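Local coordinates for protein OBCA, Oxalate Biosynthetic Component A (Burkholderia glumae, PDB 4NNB) that belongs to the oxalate biosynthetic component A family, joining an N-terminal domain to a TIM-barrel domain of the beta-keto acid cleavage enzyme family that holds a magnesium ion, at residues V57-R62 with Y158-I164. Coordinates in Å, arbitrary orientation, origin at the centre of the assembly. Numbering follows the deposited sequence.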
ATOM      1  N   VAL A  57       4.405  25.070  -6.082  1.00 43.26           N
ATOM      2  CA  VAL A  57       3.406  25.374  -7.108  1.00 43.74           C
ATOM      3  C   VAL A  57       3.321  26.867  -7.423  1.00 41.42           C
ATOM      4  O   VAL A  57       3.509  27.711  -6.543  1.00 45.08           O
ATOM      5  CB  VAL A  57       1.996  24.857  -6.710  1.00 45.83           C
ATOM      6  CG1 VAL A  57       1.937  23.339  -6.797  1.00 40.38           C
ATOM      7  CG2 VAL A  57       1.619  25.349  -5.318  1.00 39.23           C
ATOM      8  N   PRO A  58       3.045  27.199  -8.690  1.00 42.79           N
ATOM      9  CA  PRO A  58       2.813  28.591  -9.099  1.00 45.51           C
ATOM     10  C   PRO A  58       1.434  29.074  -8.666  1.00 45.02           C
ATOM     11  O   PRO A  58       0.690  28.331  -8.027  1.00 41.14           O
ATOM     12  CB  PRO A  58       2.873  28.517 -10.628  1.00 41.07           C
ATOM     13  CG  PRO A  58       2.475  27.115 -10.951  1.00 44.64           C
ATOM     14  CD  PRO A  58       3.054  26.277  -9.841  1.00 43.21           C
ATOM     15  N   ALA A  59       1.093  30.309  -9.015  1.00 41.91           N
ATOM     16  CA  ALA A  59      -0.236  30.831  -8.720  1.00 43.59           C
ATOM     17  C   ALA A  59      -1.280  30.136  -9.588  1.00 39.00           C
ATOM     18  O   ALA A  59      -0.942  29.518 -10.595  1.00 40.54           O
ATOM     19  CB  ALA A  59      -0.281  32.336  -8.932  1.00 46.77           C
ATOM     20  N   GLY A  60      -2.544  30.227  -9.183  1.00 42.12           N
ATOM     21  CA  GLY A  60      -3.634  29.685  -9.977  1.00 40.71           C
ATOM     22  C   GLY A  60      -4.385  28.517  -9.355  1.00 39.30           C
ATOM     23  O   GLY A  60      -5.316  27.982  -9.962  1.00 38.04           O
ATOM     24  N   GLY A  61      -3.990  28.115  -8.151  1.00 38.27           N
ATOM     25  CA  GLY A  61      -4.662  27.023  -7.461  1.00 35.50           C
ATOM     26  C   GLY A  61      -5.981  27.505  -6.890  1.00 36.75           C
ATOM     27  O   GLY A  61      -6.274  28.701  -6.945  1.00 30.39           O
ATOM     28  N   ARG A  62      -6.789  26.580  -6.367  1.00 33.69           N
ATOM     29  CA  ARG A  62      -7.979  26.954  -5.608  1.00 30.60           C
ATOM     30  C   ARG A  62      -7.933  26.316  -4.221  1.00 32.71           C
ATOM     31  O   ARG A  62      -7.478  25.172  -4.059  1.00 30.83           O
ATOM     32  CB  ARG A  62      -9.273  26.561  -6.337  1.00 28.97           C
ATOM     33  CG  ARG A  62      -9.514  27.258  -7.676  1.00 33.11           C
ATOM     34  CD  ARG A  62      -9.829  28.744  -7.501  1.00 31.77           C
ATOM     35  NE  ARG A  62     -10.038  29.415  -8.783  1.00 34.52           N
ATOM     36  CZ  ARG A  62      -9.063  29.833  -9.589  1.00 38.77           C
ATOM     37  NH1 ARG A  62      -7.784  29.652  -9.267  1.00 37.05           N
ATOM     38  NH2 ARG A  62      -9.367  30.438 -10.729  1.00 39.37           N
ATOM     39  N   TYR A 158      -6.725  22.110  -0.894  1.00 27.38           N
ATOM     40  CA  TYR A 158      -6.187  22.834  -2.047  1.00 29.40           C
ATOM     41  C   TYR A 158      -6.085  21.977  -3.319  1.00 28.74           C
ATOM     42  O   TYR A 158      -5.670  20.820  -3.274  1.00 31.59           O
ATOM     43  CB  TYR A 158      -4.809  23.398  -1.669  1.00 33.10           C
ATOM     44  CG  TYR A 158      -4.019  24.052  -2.788  1.00 33.77           C
ATOM     45  CD1 TYR A 158      -3.153  23.311  -3.582  1.00 33.59           C
ATOM     46  CD2 TYR A 158      -4.116  25.415  -3.025  1.00 36.22           C
ATOM     47  CE1 TYR A 158      -2.419  23.907  -4.589  1.00 36.40           C
ATOM     48  CE2 TYR A 158      -3.390  26.025  -4.032  1.00 36.71           C
ATOM     49  CZ  TYR A 158      -2.543  25.269  -4.810  1.00 39.05           C
ATOM     50  OH  TYR A 158      -1.817  25.877  -5.810  1.00 36.17           O
ATOM     51  N   LEU A 159      -6.454  22.564  -4.452  1.00 30.98           N
ATOM     52  CA  LEU A 159      -6.257  21.941  -5.757  1.00 30.23           C
ATOM     53  C   LEU A 159      -5.207  22.765  -6.527  1.00 34.60           C
ATOM     54  O   LEU A 159      -5.298  23.985  -6.566  1.00 32.88           O
ATOM     55  CB  LEU A 159      -7.583  21.902  -6.522  1.00 29.03           C
ATOM     56  CG  LEU A 159      -8.737  21.195  -5.800  1.00 29.06           C
ATOM     57  CD1 LEU A 159     -10.029  21.238  -6.609  1.00 28.86           C
ATOM     58  CD2 LEU A 159      -8.365  19.751  -5.455  1.00 27.67           C
ATOM     59  N   PRO A 160      -4.205  22.101  -7.138  1.00 36.10           N
ATOM     60  CA  PRO A 160      -3.086  22.796  -7.802  1.00 36.69           C
ATOM     61  C   PRO A 160      -3.457  23.429  -9.146  1.00 37.57           C
ATOM     62  O   PRO A 160      -4.435  23.009  -9.768  1.00 35.96           O
ATOM     63  CB  PRO A 160      -2.080  21.661  -8.032  1.00 37.58           C
ATOM     64  CG  PRO A 160      -2.943  20.462  -8.238  1.00 35.16           C
ATOM     65  CD  PRO A 160      -4.062  20.636  -7.232  1.00 37.58           C
ATOM     66  N   PRO A 161      -2.670  24.420  -9.601  1.00 41.73           N
ATOM     67  CA  PRO A 161      -2.953  25.143 -10.848  1.00 38.69           C
ATOM     68  C   PRO A 161      -3.204  24.231 -12.050  1.00 37.80           C
ATOM     69  O   PRO A 161      -4.117  24.504 -12.810  1.00 37.33           O
ATOM     70  CB  PRO A 161      -1.677  25.961 -11.065  1.00 43.38           C
ATOM     71  CG  PRO A 161      -1.199  26.246  -9.687  1.00 43.04           C
ATOM     72  CD  PRO A 161      -1.505  24.988  -8.895  1.00 40.33           C
ATOM     73  N   ALA A 162      -2.417  23.171 -12.213  1.00 40.11           N
ATOM     74  CA  ALA A 162      -2.587  22.265 -13.354  1.00 42.09           C
ATOM     75  C   ALA A 162      -3.956  21.578 -13.369  1.00 42.75           C
ATOM     76  O   ALA A 162      -4.532  21.338 -14.434  1.00 42.57           O
ATOM     77  CB  ALA A 162      -1.473  21.236 -13.389  1.00 40.08           C
ATOM     78  N   LEU A 163      -4.472  21.252 -12.189  1.00 41.24           N
ATOM     79  CA  LEU A 163      -5.812  20.683 -12.096  1.00 40.12           C
ATOM     80  C   LEU A 163      -6.858  21.750 -12.413  1.00 35.34           C
ATOM     81  O   LEU A 163      -7.811  21.499 -13.147  1.00 34.62           O
ATOM     82  CB  LEU A 163      -6.052  20.100 -10.704  1.00 37.55           C
ATOM     83  CG  LEU A 163      -7.344  19.298 -10.553  1.00 41.04           C
ATOM     84  CD1 LEU A 163      -7.403  18.228 -11.627  1.00 42.13           C
ATOM     85  CD2 LEU A 163      -7.404  18.657  -9.172  1.00 39.41           C
ATOM     86  N   ILE A 164      -6.673  22.944 -11.855  1.00 35.84           N
ATOM     87  CA  ILE A 164      -7.621  24.034 -12.044  1.00 36.27           C
ATOM     88  C   ILE A 164      -7.667  24.460 -13.509  1.00 38.40           C
ATOM     89  O   ILE A 164      -8.740  24.739 -14.060  1.00 37.60           O
ATOM     90  CB  ILE A 164      -7.280  25.229 -11.142  1.00 36.65           C
ATOM     91  CG1 ILE A 164      -7.446  24.832  -9.674  1.00 35.88           C
ATOM     92  CG2 ILE A 164      -8.161  26.419 -11.468  1.00 30.87           C
ATOM     93  CD1 ILE A 164      -8.802  24.174  -9.374  1.00 29.87           C
TER
HETATM   94  O   HOH W   1      -1.501  28.366  -6.192  1.00 38.44           O
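Two backbone hydrogen bonds, Arg62 N to Leu159 O (3.0 Å, 154°) and Leu159 N to Arg62 O (2.8 Å, 169°), define an antiparallel hydrogen-bonded pair. In Arg62, chi1 m sets CG 3.6 Å from Ile164 CD1; chi2 m, with chi3 t and chi4 near -80°, turns the guanidinium back so that NH1 donates to Gly61 O (2.9 Å) and one face lies over Ile164 CG2. Tyr158, chi1 t, sends OH to 3.5 Å from Val57 CG2 and Gly61 CA. An ideal CB built on Gly61 would clash, 2.1 Å from Tyr158 OH. One water links Tyr158 OH (2.5 Å) to Gly61 N (3.2 Å) and Pro58 O (2.9 Å) of the loop. This loop runs over the first turn of helix 161-170, N-capped by Pro160: Pro161 CG lies 3.3 Å from Pro58 O and 4.0 Å from Pro58 CG. The bridge belongs to a three-stranded antiparallel sheet, joining edge strand 155-159 to central strand 62-66; helix 125-137 packs on Leu159, while helix 172-180 meets Ile164 and salt-bridges Arg62 through Glu179.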